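Local coordinates for protein acetyltransferase (Elizabethkingia anophelis, PDB 6AO7) that probably transfers the acetyl group of acetyl-CoA, which it binds, to an acceptor substrate, as a member of the GNAT family of acetyltransferases, at residues 43-48 against 62-67; 71-76 against 105-110; 131-136 against 153-158. One frame throughout, in Å; residues are numbered along the deposited sequence.

Contact 1 (43-48 against 62-67); sequences LTSGEL and VLYPWD
With CG1 of Val62 anti to the backbone N (chi1 177°), its other methyl, CG2, falls beside that N and is met by two leucines. Leu43 CD2 and Leu48 CD1 each lie 3.9 Å from Val62 CG2, the Leu43 side chain crossing that of Val62 at about a right angle. Tyr64 likewise has CG anti to its backbone N (chi1 173°), and the ring offers its edge to Ser45: Ser45 OG lies near the ring plane, 3.2 Å from Tyr64 CE2. A water that donates to Pro65 O also makes a weak hydrogen bond with Ser45 OG.

The backbones are joined by an antiparallel hydrogen-bonded pair, Glu47 with Leu63. Glu47 N donates to Leu63 O at 2.9 Å, and Leu63 N returns a bond to Glu47 O at 3.0 Å. That second carbonyl also receives the CA-H of Val62. Where the pairing gives out, Gly46 CA comes within 3.0 Å of Leu63 O, so close that a CB here would run into that oxygen, which suits a glycine.

The contact lies where helix 36-45 passes into the hairpin of strands 47-53 and 56-65. Leu63 packs on helix 87-101, Val62 and Tyr64 touch Tyr42, and strand 70-78 continues the sheet beyond strand 56-65.

Contact 2 (71-76 against 105-110); sequences TEIKNI and KKLVIG. With ACO (acetyl coenzyme *a), chain B.
Thr71 and Leu107, then Glu72 and Val108, pair in parallel register, the short strand segments inclined at 28°, with Thr71 N bonding to Lys106 O, Val108 N to Thr71 O and Ile73 N to Val108 O. Ile73 N to Val108 O is the shortest of the three at 2.8 Å.

On the face bearing Thr71, Ile73, Leu107 and Ile109, aliphatic groups interlock. Leu107 lies beside Thr71, pointing the same way, and its CD1 touches Thr71 CG2 at 3.8 Å and Ile73 CG1 at 3.9 Å. Ile109 CD1 reaches Ile73 CG2, the two chains crossing obliquely, while Ile76 CG2 approaches Ile109 CD1 from further along the strand. Val95 of helix 87-101 packs on Ile73 and Leu107.

Glu72 points to the other face, its chain extended with CG anti to the backbone N (chi1 173°). OE1 is bound by Trp66 NE1, and Glu72 OE2 accepts from a water at 2.7 Å. This water also donates to Ile73 O and accepts from Gly110 N, bridging the strands where their direct pairing lapses.

Beyond that point acetyl-CoA enters. Ile76 N donates to the acetyl oxygen O at 3.1 Å, Ile76 O accepts from N4P at 2.8 Å, and the acetyl CH3 sits 3.4 Å from both Ile73 O and Gly110 O. Parting parallel strands within a beta-alpha-beta unit, holding pantetheine arm and acetyl group in the opening, are the hallmark of the GNAT acetyl-CoA site.

Contact 3 (131-136 against 153-158); sequences DIRKNF and TDMILL. With SO4 (sulfate ion), chain C.
Thr153 opens its segment beside Asn135, whose ND2 donates to O4 of a sulfate, probably from the crystallisation liquor, that Arg128 of the second subunit also binds. Asp154 follows with the polar link of the turn: Asn135 N donates to Asp154 OD2 at 2.7 Å, nearly straight (170°), meeting the oxygen on its anti side and 24° out of the carboxylate plane. The same OD2 forms a salt bridge with Arg128 of the second subunit, a paired charge that probably favours the ionised carboxylate.

Met155 begins the regular pairing. Met155 O takes Arg133 N at 2.8 Å, while Met155 N and Phe136 N reach Arg133 O from opposite faces of that carbonyl. The side chain runs alongside both Arg133 and Phe136. Met155 SD stands over the face of the Phe136 ring, and Arg133 NH1 approaches the same sulfur. Met155 CE touches Phe136 CE2 at 3.6 Å.

Ile156, on the reverse face, brings CG2 to Ile132 CD1 at 4.3 Å; both isoleucines pack on Ile129 of the second subunit. Leu157 N donates to Asp131 O at 2.8 Å (172°), and Leu157 CD1 sits over the centre of the Arg133 guanidinium, 3.9 Å above its plane.

Two antiparallel hydrogen-bonded pairs thus run into a type II beta turn from Arg133 to Phe136, with a Met-aromatic contact between Met155 and Phe136 at its end, at the outer strand pair of the GNAT sheet, where the second subunit docks.

All three contacts are strand pairings of one mixed sheet, set in series along the chain. Contact 2 is the buried centre, aliphatic on one face, with a buried carboxylate on the other and water and cofactor where the strands part. Contacts 1 and 3 flank it and are only partly buried; contact 1 mixes small apolar touches with solvent-linked polar groups, whereas contact 3 adds sulfur-aromatic, guanidinium and carboxylate interactions and alone meets the second subunit. Neighbouring strands connect them: Tyr64 N bonds to Glu72 O, and Leu158 N to Ile109 O. Trp66 of contact 1 packs on Leu157 of contact 3, while Met155 CE approaches Gly110 O.

Contact 1 (43-48 against 62-67)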
loop_
_atom_site.group_PDB
_atom_site.type_symbol
_atom_site.label_atom_id
_atom_site.label_comp_id
_atom_site.label_asym_id
_atom_site.label_seq_id
_atom_site.Cartn_x
_atom_site.Cartn_y
_atom_site.Cartn_z
ATOM N N LEU A 43 -3.042 -9.254 -24.643
ATOM C CA LEU A 43 -2.574 -10.480 -25.273
ATOM C C LEU A 43 -2.112 -10.227 -26.700
ATOM O O LEU A 43 -1.286 -10.987 -27.212
ATOM C CB LEU A 43 -3.660 -11.559 -25.243
ATOM C CG LEU A 43 -3.942 -12.125 -23.840
ATOM C CD1 LEU A 43 -5.106 -13.116 -23.871
ATOM C CD2 LEU A 43 -2.682 -12.780 -23.278
ATOM N N THR A 44 -2.591 -9.149 -27.332
ATOM C CA THR A 44 -2.203 -8.844 -28.712
ATOM C C THR A 44 -0.704 -8.594 -28.826
ATOM O O THR A 44 -0.028 -9.172 -29.688
ATOM C CB THR A 44 -2.980 -7.627 -29.222
ATOM O OG1 THR A 44 -4.378 -7.931 -29.263
ATOM C CG2 THR A 44 -2.515 -7.236 -30.607
ATOM N N SER A 45 -0.168 -7.725 -27.975
ATOM C CA SER A 45 1.231 -7.328 -28.049
ATOM C C SER A 45 2.071 -7.904 -26.920
ATOM O O SER A 45 3.293 -7.727 -26.921
ATOM C CB SER A 45 1.348 -5.798 -28.048
ATOM O OG SER A 45 0.690 -5.256 -26.915
ATOM N N GLY A 46 1.452 -8.590 -25.962
ATOM C CA GLY A 46 2.164 -9.181 -24.853
ATOM C C GLY A 46 2.503 -10.646 -25.099
ATOM O O GLY A 46 2.239 -11.213 -26.155
ATOM N N GLU A 47 3.113 -11.249 -24.082
ATOM C CA GLU A 47 3.520 -12.646 -24.118
ATOM C C GLU A 47 2.922 -13.347 -22.912
ATOM O O GLU A 47 3.122 -12.906 -21.771
ATOM C CB GLU A 47 5.042 -12.800 -24.094
ATOM C CG GLU A 47 5.763 -12.213 -25.279
ATOM C CD GLU A 47 7.258 -12.429 -25.172
ATOM O OE1 GLU A 47 7.924 -11.672 -24.428
ATOM O OE2 GLU A 47 7.758 -13.383 -25.805
ATOM N N LEU A 48 2.199 -14.436 -23.167
ATOM C CA LEU A 48 1.514 -15.180 -22.116
ATOM C C LEU A 48 2.336 -16.405 -21.737
ATOM O O LEU A 48 2.831 -17.128 -22.615
ATOM C CB LEU A 48 0.113 -15.601 -22.575
ATOM C CG LEU A 48 -0.634 -16.657 -21.758
ATOM C CD1 LEU A 48 -1.028 -16.069 -20.411
ATOM C CD2 LEU A 48 -1.846 -17.210 -22.514
ATOM N N VAL A 62 1.254 -12.380 -17.902
ATOM C CA VAL A 62 1.388 -11.705 -19.188
ATOM C C VAL A 62 2.402 -10.574 -19.043
ATOM O O VAL A 62 2.247 -9.699 -18.171
ATOM C CB VAL A 62 0.047 -11.144 -19.680
ATOM C CG1 VAL A 62 0.255 -10.372 -20.992
ATOM C CG2 VAL A 62 -0.968 -12.263 -19.824
ATOM N N LEU A 63 3.429 -10.592 -19.896
ATOM C CA LEU A 63 4.397 -9.507 -20.005
ATOM C C LEU A 63 4.017 -8.607 -21.168
ATOM O O LEU A 63 3.734 -9.095 -22.265
ATOM C CB LEU A 63 5.807 -10.049 -20.224
ATOM C CG LEU A 63 6.578 -10.478 -18.985
ATOM C CD1 LEU A 63 7.852 -11.144 -19.403
ATOM C CD2 LEU A 63 6.876 -9.244 -18.108
ATOM N N TYR A 64 4.062 -7.295 -20.936
ATOM C CA TYR A 64 3.541 -6.302 -21.877
ATOM C C TYR A 64 4.534 -5.153 -22.001
ATOM O O TYR A 64 4.552 -4.252 -21.147
ATOM C CB TYR A 64 2.184 -5.788 -21.401
ATOM C CG TYR A 64 1.611 -4.628 -22.190
ATOM C CD1 TYR A 64 1.684 -3.328 -21.711
ATOM C CD2 TYR A 64 0.968 -4.847 -23.403
ATOM C CE1 TYR A 64 1.139 -2.268 -22.430
ATOM C CE2 TYR A 64 0.420 -3.801 -24.129
ATOM C CZ TYR A 64 0.508 -2.515 -23.639
ATOM O OH TYR A 64 -0.035 -1.477 -24.362
ATOM N N PRO A 65 5.369 -5.147 -23.045
ATOM C CA PRO A 65 6.364 -4.070 -23.188
ATOM C C PRO A 65 5.723 -2.700 -23.377
ATOM O O PRO A 65 4.763 -2.540 -24.130
ATOM C CB PRO A 65 7.157 -4.484 -24.432
ATOM C CG PRO A 65 6.990 -6.006 -24.518
ATOM C CD PRO A 65 5.599 -6.262 -23.985
ATOM N N TRP A 66 6.263 -1.705 -22.669
ATOM C CA TRP A 66 5.974 -0.302 -22.959
ATOM C C TRP A 66 6.856 0.243 -24.065
ATOM O O TRP A 66 6.409 1.041 -24.903
ATOM C CB TRP A 66 6.216 0.567 -21.730
ATOM C CG TRP A 66 5.296 0.329 -20.628
ATOM C CD1 TRP A 66 4.318 -0.614 -20.556
ATOM C CD2 TRP A 66 5.232 1.075 -19.422
ATOM N NE1 TRP A 66 3.654 -0.512 -19.356
ATOM C CE2 TRP A 66 4.197 0.522 -18.643
ATOM C CE3 TRP A 66 5.961 2.155 -18.913
ATOM C CZ2 TRP A 66 3.873 1.014 -17.381
ATOM C CZ3 TRP A 66 5.635 2.641 -17.661
ATOM C CH2 TRP A 66 4.597 2.076 -16.917
ATOM N N ASP A 67 8.117 -0.169 -24.047
ATOM C CA ASP A 67 9.160 0.383 -24.893
ATOM C C ASP A 67 10.391 -0.472 -24.654
ATOM O O ASP A 67 10.283 -1.539 -24.037
ATOM C CB ASP A 67 9.416 1.859 -24.570
ATOM C CG ASP A 67 9.634 2.115 -23.076
ATOM O OD1 ASP A 67 10.044 1.191 -22.357
ATOM O OD2 ASP A 67 9.381 3.250 -22.614
HETATM O O HOH W 1 3.648 -3.972 -26.262
#

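Contact 2 (71-76 against 105-110)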
loop_
_atom_site.group_PDB
_atom_site.type_symbol
_atom_site.label_atom_id
_atom_site.label_comp_id
_atom_site.label_asym_id
_atom_site.label_seq_id
_atom_site.Cartn_x
_atom_site.Cartn_y
_atom_site.Cartn_z
ATOM N N THR A 71 9.062 -3.156 -19.256
ATOM C CA THR A 71 7.982 -4.085 -19.554
ATOM C C THR A 71 7.146 -4.254 -18.299
ATOM O O THR A 71 7.635 -4.072 -17.183
ATOM C CB THR A 71 8.503 -5.434 -20.093
ATOM O OG1 THR A 71 7.394 -6.251 -20.469
ATOM C CG2 THR A 71 9.354 -6.160 -19.077
ATOM N N GLU A 72 5.871 -4.575 -18.495
ATOM C CA GLU A 72 4.877 -4.546 -17.437
ATOM C C GLU A 72 4.256 -5.929 -17.278
ATOM O O GLU A 72 3.993 -6.625 -18.259
ATOM C CB GLU A 72 3.782 -3.500 -17.737
ATOM C CG GLU A 72 2.589 -3.513 -16.765
ATOM C CD GLU A 72 1.524 -2.472 -17.097
ATOM O OE1 GLU A 72 1.580 -1.883 -18.191
ATOM O OE2 GLU A 72 0.619 -2.240 -16.261
ATOM N N ILE A 73 4.077 -6.336 -16.028
ATOM C CA ILE A 73 3.260 -7.503 -15.715
ATOM C C ILE A 73 1.814 -7.022 -15.765
ATOM O O ILE A 73 1.322 -6.434 -14.799
ATOM C CB ILE A 73 3.606 -8.090 -14.348
ATOM C CG1 ILE A 73 5.111 -8.362 -14.256
ATOM C CG2 ILE A 73 2.733 -9.346 -14.068
ATOM C CD1 ILE A 73 5.543 -8.829 -12.874
ATOM N N LYS A 74 1.145 -7.230 -16.901
ATOM C CA LYS A 74 -0.241 -6.804 -17.033
ATOM C C LYS A 74 -1.201 -7.744 -16.321
ATOM O O LYS A 74 -2.341 -7.355 -16.042
ATOM C CB LYS A 74 -0.645 -6.705 -18.506
ATOM C CG LYS A 74 -0.393 -5.337 -19.197
ATOM C CD LYS A 74 -1.356 -4.244 -18.729
ATOM C CE LYS A 74 -1.502 -3.136 -19.784
ATOM N NZ LYS A 74 -2.318 -1.982 -19.292
ATOM N N ASN A 75 -0.776 -8.972 -16.049
ATOM C CA ASN A 75 -1.674 -9.971 -15.485
ATOM C C ASN A 75 -0.832 -11.040 -14.814
ATOM O O ASN A 75 0.151 -11.498 -15.385
ATOM C CB ASN A 75 -2.566 -10.590 -16.574
ATOM C CG ASN A 75 -3.718 -11.391 -15.999
ATOM O OD1 ASN A 75 -3.504 -12.400 -15.326
ATOM N ND2 ASN A 75 -4.946 -10.973 -16.303
ATOM N N ILE A 76 -1.172 -11.383 -13.577
ATOM C CA ILE A 76 -0.536 -12.509 -12.907
ATOM C C ILE A 76 -1.587 -13.161 -12.018
ATOM O O ILE A 76 -2.272 -12.477 -11.245
ATOM C CB ILE A 76 0.718 -12.100 -12.100
ATOM C CG1 ILE A 76 1.391 -13.343 -11.510
ATOM C CG2 ILE A 76 0.385 -11.089 -10.993
ATOM C CD1 ILE A 76 2.631 -13.020 -10.677
ATOM N N LYS A 105 15.228 -2.977 -18.695
ATOM C CA LYS A 105 15.860 -2.381 -17.525
ATOM C C LYS A 105 14.902 -2.186 -16.353
ATOM O O LYS A 105 15.346 -2.205 -15.198
ATOM C CB LYS A 105 16.502 -1.033 -17.888
ATOM N N LYS A 106 13.603 -1.993 -16.605
ATOM C CA LYS A 106 12.625 -1.850 -15.532
ATOM C C LYS A 106 11.474 -2.823 -15.735
ATOM O O LYS A 106 11.019 -3.048 -16.863
ATOM C CB LYS A 106 12.061 -0.431 -15.444
ATOM C CG LYS A 106 13.079 0.636 -15.008
ATOM C CD LYS A 106 12.496 2.012 -15.253
ATOM C CE LYS A 106 12.982 3.018 -14.228
ATOM N NZ LYS A 106 12.450 4.377 -14.529
ATOM N N LEU A 107 11.006 -3.390 -14.631
ATOM C CA LEU A 107 9.828 -4.244 -14.599
ATOM C C LEU A 107 8.777 -3.552 -13.745
ATOM O O LEU A 107 9.070 -3.106 -12.630
ATOM C CB LEU A 107 10.185 -5.622 -14.042
ATOM C CG LEU A 107 9.121 -6.729 -14.008
ATOM C CD1 LEU A 107 8.602 -7.041 -15.411
ATOM C CD2 LEU A 107 9.721 -7.947 -13.364
ATOM N N VAL A 108 7.571 -3.436 -14.274
ATOM C CA VAL A 108 6.522 -2.676 -13.611
ATOM C C VAL A 108 5.319 -3.584 -13.366
ATOM O O VAL A 108 5.041 -4.496 -14.143
ATOM C CB VAL A 108 6.137 -1.451 -14.452
ATOM C CG1 VAL A 108 4.864 -0.819 -13.943
ATOM C CG2 VAL A 108 7.290 -0.444 -14.439
ATOM N N ILE A 109 4.626 -3.349 -12.257
ATOM C CA ILE A 109 3.344 -3.993 -12.001
ATOM C C ILE A 109 2.428 -2.993 -11.310
ATOM O O ILE A 109 2.869 -2.211 -10.461
ATOM C CB ILE A 109 3.522 -5.278 -11.176
ATOM C CG1 ILE A 109 2.209 -6.071 -11.150
ATOM C CG2 ILE A 109 4.054 -4.946 -9.747
ATOM C CD1 ILE A 109 2.363 -7.501 -10.635
ATOM N N GLY A 110 1.155 -3.002 -11.694
ATOM C CA GLY A 110 0.182 -2.107 -11.094
ATOM C C GLY A 110 -0.949 -2.858 -10.426
ATOM O O GLY A 110 -1.524 -3.763 -11.031
HETATM N N1A ACO B . -1.230 -8.961 4.099
HETATM C C2A ACO B . -0.182 -9.107 3.287
HETATM N N3A ACO B . 0.383 -10.231 2.840
HETATM C C4A ACO B . -0.229 -11.308 3.341
HETATM C C5A ACO B . -1.309 -11.320 4.214
HETATM C C6A ACO B . -1.831 -10.066 4.594
HETATM N N6A ACO B . -2.866 -9.907 5.423
HETATM N N7A ACO B . -1.638 -12.618 4.570
HETATM C C8A ACO B . -0.768 -13.350 3.913
HETATM N N9A ACO B . 0.108 -12.625 3.147
HETATM C C1B ACO B . 1.222 -13.119 2.339
HETATM C C2B ACO B . 1.568 -14.592 2.486
HETATM O O2B ACO B . 2.254 -14.872 3.698
HETATM C C3B ACO B . 2.502 -14.737 1.287
HETATM O O3B ACO B . 3.799 -14.167 1.555
HETATM P P3B ACO B . 5.087 -14.955 2.108
HETATM O O7A ACO B . 4.739 -15.357 3.555
HETATM O O8A ACO B . 5.326 -16.127 1.127
HETATM O O9A ACO B . 6.244 -13.996 2.064
HETATM C C4B ACO B . 1.909 -13.770 0.250
HETATM O O4B ACO B . 0.936 -12.970 0.964
HETATM C C5B ACO B . 1.311 -14.457 -0.955
HETATM O O5B ACO B . 2.389 -15.266 -1.476
HETATM P P1A ACO B . 2.137 -16.495 -2.566
HETATM O O1A ACO B . 1.616 -17.744 -1.966
HETATM O O2A ACO B . 3.482 -16.700 -3.249
HETATM O O3A ACO B . 1.057 -15.822 -3.525
HETATM P P2A ACO B . -0.034 -16.452 -4.506
HETATM O O4A ACO B . 0.458 -17.810 -4.818
HETATM O O5A ACO B . -1.370 -16.464 -3.786
HETATM O O6A ACO B . -0.154 -15.476 -5.755
HETATM C CBP ACO B . -1.633 -13.716 -6.518
HETATM C CCP ACO B . -0.505 -14.100 -5.569
HETATM C CDP ACO B . -1.125 -13.866 -7.963
HETATM C CEP ACO B . -2.010 -12.248 -6.259
HETATM C CAP ACO B . -2.842 -14.665 -6.312
HETATM O OAP ACO B . -3.268 -14.635 -4.960
HETATM C C9P ACO B . -4.011 -14.449 -7.261
HETATM O O9P ACO B . -3.997 -14.958 -8.377
HETATM N N8P ACO B . -4.985 -13.647 -6.844
HETATM C C7P ACO B . -6.106 -13.279 -7.697
HETATM C C6P ACO B . -5.659 -12.554 -8.962
HETATM C C5P ACO B . -4.905 -11.281 -8.656
HETATM O O5P ACO B . -5.274 -10.519 -7.767
HETATM N N4P ACO B . -3.833 -11.037 -9.406
HETATM C C3P ACO B . -3.022 -9.830 -9.287
HETATM C C2P ACO B . -3.746 -8.599 -9.790
HETATM S S1P ACO B . -2.693 -7.191 -10.304
HETATM C C ACO B . -2.184 -7.766 -11.906
HETATM O O ACO B . -2.493 -8.843 -12.337
HETATM C CH3 ACO B . -1.298 -6.795 -12.626
HETATM O O HOH W 2 0.052 -3.990 -14.287
#

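Contact 3 (131-136 against 153-158)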
loop_
_atom_site.group_PDB
_atom_site.type_symbol
_atom_site.label_atom_id
_atom_site.label_comp_id
_atom_site.label_asym_id
_atom_site.label_seq_id
_atom_site.Cartn_x
_atom_site.Cartn_y
_atom_site.Cartn_z
ATOM N N ASP A 131 4.426 5.074 -8.245
ATOM C CA ASP A 131 3.482 5.967 -8.910
ATOM C C ASP A 131 2.056 5.640 -8.496
ATOM O O ASP A 131 1.726 4.484 -8.222
ATOM C CB ASP A 131 3.586 5.863 -10.438
ATOM C CG ASP A 131 4.893 6.392 -10.977
ATOM O OD1 ASP A 131 5.000 7.623 -11.152
ATOM O OD2 ASP A 131 5.810 5.574 -11.227
ATOM N N ILE A 132 1.207 6.671 -8.470
ATOM C CA ILE A 132 -0.234 6.507 -8.283
ATOM C C ILE A 132 -0.942 6.959 -9.557
ATOM O O ILE A 132 -0.674 8.053 -10.064
ATOM C CB ILE A 132 -0.751 7.301 -7.070
ATOM C CG1 ILE A 132 0.161 7.089 -5.863
ATOM C CG2 ILE A 132 -2.182 6.879 -6.745
ATOM C CD1 ILE A 132 0.352 5.633 -5.530
ATOM N N ARG A 133 -1.846 6.129 -10.061
ATOM C CA ARG A 133 -2.715 6.471 -11.187
ATOM C C ARG A 133 -4.120 6.730 -10.641
ATOM O O ARG A 133 -4.914 5.804 -10.484
ATOM C CB ARG A 133 -2.734 5.354 -12.231
ATOM C CG ARG A 133 -1.409 5.097 -12.930
ATOM C CD ARG A 133 -1.538 3.988 -13.977
ATOM N NE ARG A 133 -0.324 3.825 -14.777
ATOM C CZ ARG A 133 -0.179 2.916 -15.735
ATOM N NH1 ARG A 133 -1.172 2.084 -16.018
ATOM N NH2 ARG A 133 0.961 2.836 -16.410
ATOM N N LYS A 134 -4.436 7.999 -10.388
ATOM C CA LYS A 134 -5.705 8.342 -9.752
ATOM C C LYS A 134 -6.888 7.976 -10.642
ATOM O O LYS A 134 -6.918 8.315 -11.829
ATOM C CB LYS A 134 -5.745 9.831 -9.416
ATOM C CG LYS A 134 -7.046 10.273 -8.754
ATOM C CD LYS A 134 -7.081 11.776 -8.543
ATOM C CE LYS A 134 -8.434 12.231 -8.024
ATOM N NZ LYS A 134 -8.449 13.691 -7.726
ATOM N N ASN A 135 -7.869 7.285 -10.058
ATOM C CA ASN A 135 -9.109 6.911 -10.742
ATOM C C ASN A 135 -8.878 6.012 -11.957
ATOM O O ASN A 135 -9.725 5.954 -12.850
ATOM C CB ASN A 135 -9.919 8.150 -11.154
ATOM C CG ASN A 135 -10.695 8.750 -9.993
ATOM O OD1 ASN A 135 -11.001 8.068 -9.011
ATOM N ND2 ASN A 135 -11.028 10.028 -10.106
ATOM N N PHE A 136 -7.758 5.285 -11.996
ATOM C CA PHE A 136 -7.507 4.373 -13.106
ATOM C C PHE A 136 -8.625 3.344 -13.243
ATOM O O PHE A 136 -9.145 3.115 -14.342
ATOM C CB PHE A 136 -6.164 3.665 -12.926
ATOM C CG PHE A 136 -5.907 2.595 -13.961
ATOM C CD1 PHE A 136 -5.350 2.923 -15.187
ATOM C CD2 PHE A 136 -6.233 1.269 -13.711
ATOM C CE1 PHE A 136 -5.127 1.948 -16.147
ATOM C CE2 PHE A 136 -6.011 0.296 -14.661
ATOM C CZ PHE A 136 -5.454 0.634 -15.877
ATOM N N THR A 153 -10.270 2.267 -6.529
ATOM C CA THR A 153 -10.373 3.325 -7.534
ATOM C C THR A 153 -9.064 3.612 -8.258
ATOM O O THR A 153 -9.076 3.947 -9.448
ATOM C CB THR A 153 -10.849 4.636 -6.893
ATOM O OG1 THR A 153 -9.998 4.940 -5.787
ATOM C CG2 THR A 153 -12.282 4.535 -6.407
ATOM N N ASP A 154 -7.936 3.541 -7.562
ATOM C CA ASP A 154 -6.667 4.016 -8.089
ATOM C C ASP A 154 -5.716 2.849 -8.297
ATOM O O ASP A 154 -5.808 1.818 -7.626
ATOM C CB ASP A 154 -6.026 5.038 -7.139
ATOM C CG ASP A 154 -7.011 6.084 -6.637
ATOM O OD1 ASP A 154 -6.962 6.422 -5.434
ATOM O OD2 ASP A 154 -7.844 6.576 -7.431
ATOM N N MET A 155 -4.801 2.997 -9.249
ATOM C CA MET A 155 -3.771 1.992 -9.453
ATOM C C MET A 155 -2.495 2.433 -8.756
ATOM O O MET A 155 -2.063 3.580 -8.916
ATOM C CB MET A 155 -3.496 1.746 -10.934
ATOM C CG MET A 155 -2.210 0.996 -11.129
ATOM S SD MET A 155 -1.963 0.508 -12.829
ATOM C CE MET A 155 -3.118 -0.867 -12.895
ATOM N N ILE A 156 -1.911 1.531 -7.966
ATOM C CA ILE A 156 -0.587 1.722 -7.389
ATOM C C ILE A 156 0.420 1.032 -8.287
ATOM O O ILE A 156 0.330 -0.181 -8.513
ATOM C CB ILE A 156 -0.510 1.161 -5.963
ATOM C CG1 ILE A 156 -1.611 1.772 -5.113
ATOM C CG2 ILE A 156 0.877 1.408 -5.384
ATOM C CD1 ILE A 156 -1.725 1.102 -3.770
ATOM N N LEU A 157 1.374 1.793 -8.812
ATOM C CA LEU A 157 2.367 1.252 -9.732
ATOM C C LEU A 157 3.662 1.007 -8.970
ATOM O O LEU A 157 4.142 1.897 -8.262
ATOM C CB LEU A 157 2.600 2.223 -10.893
ATOM C CG LEU A 157 2.941 1.693 -12.289
ATOM C CD1 LEU A 157 1.767 0.933 -12.888
ATOM C CD2 LEU A 157 3.370 2.818 -13.212
ATOM N N LEU A 158 4.222 -0.189 -9.115
ATOM C CA LEU A 158 5.490 -0.544 -8.498
ATOM C C LEU A 158 6.496 -0.901 -9.581
ATOM O O LEU A 158 6.135 -1.435 -10.625
ATOM C CB LEU A 158 5.355 -1.732 -7.526
ATOM C CG LEU A 158 4.305 -1.643 -6.420
ATOM C CD1 LEU A 158 2.955 -2.208 -6.881
ATOM C CD2 LEU A 158 4.785 -2.401 -5.152
HETATM S S SO4 C . -12.743 11.868 -7.346
HETATM O O1 SO4 C . -13.014 13.027 -6.500
HETATM O O2 SO4 C . -13.825 10.897 -7.208
HETATM O O3 SO4 C . -11.487 11.247 -6.940
HETATM O O4 SO4 C . -12.639 12.305 -8.737
#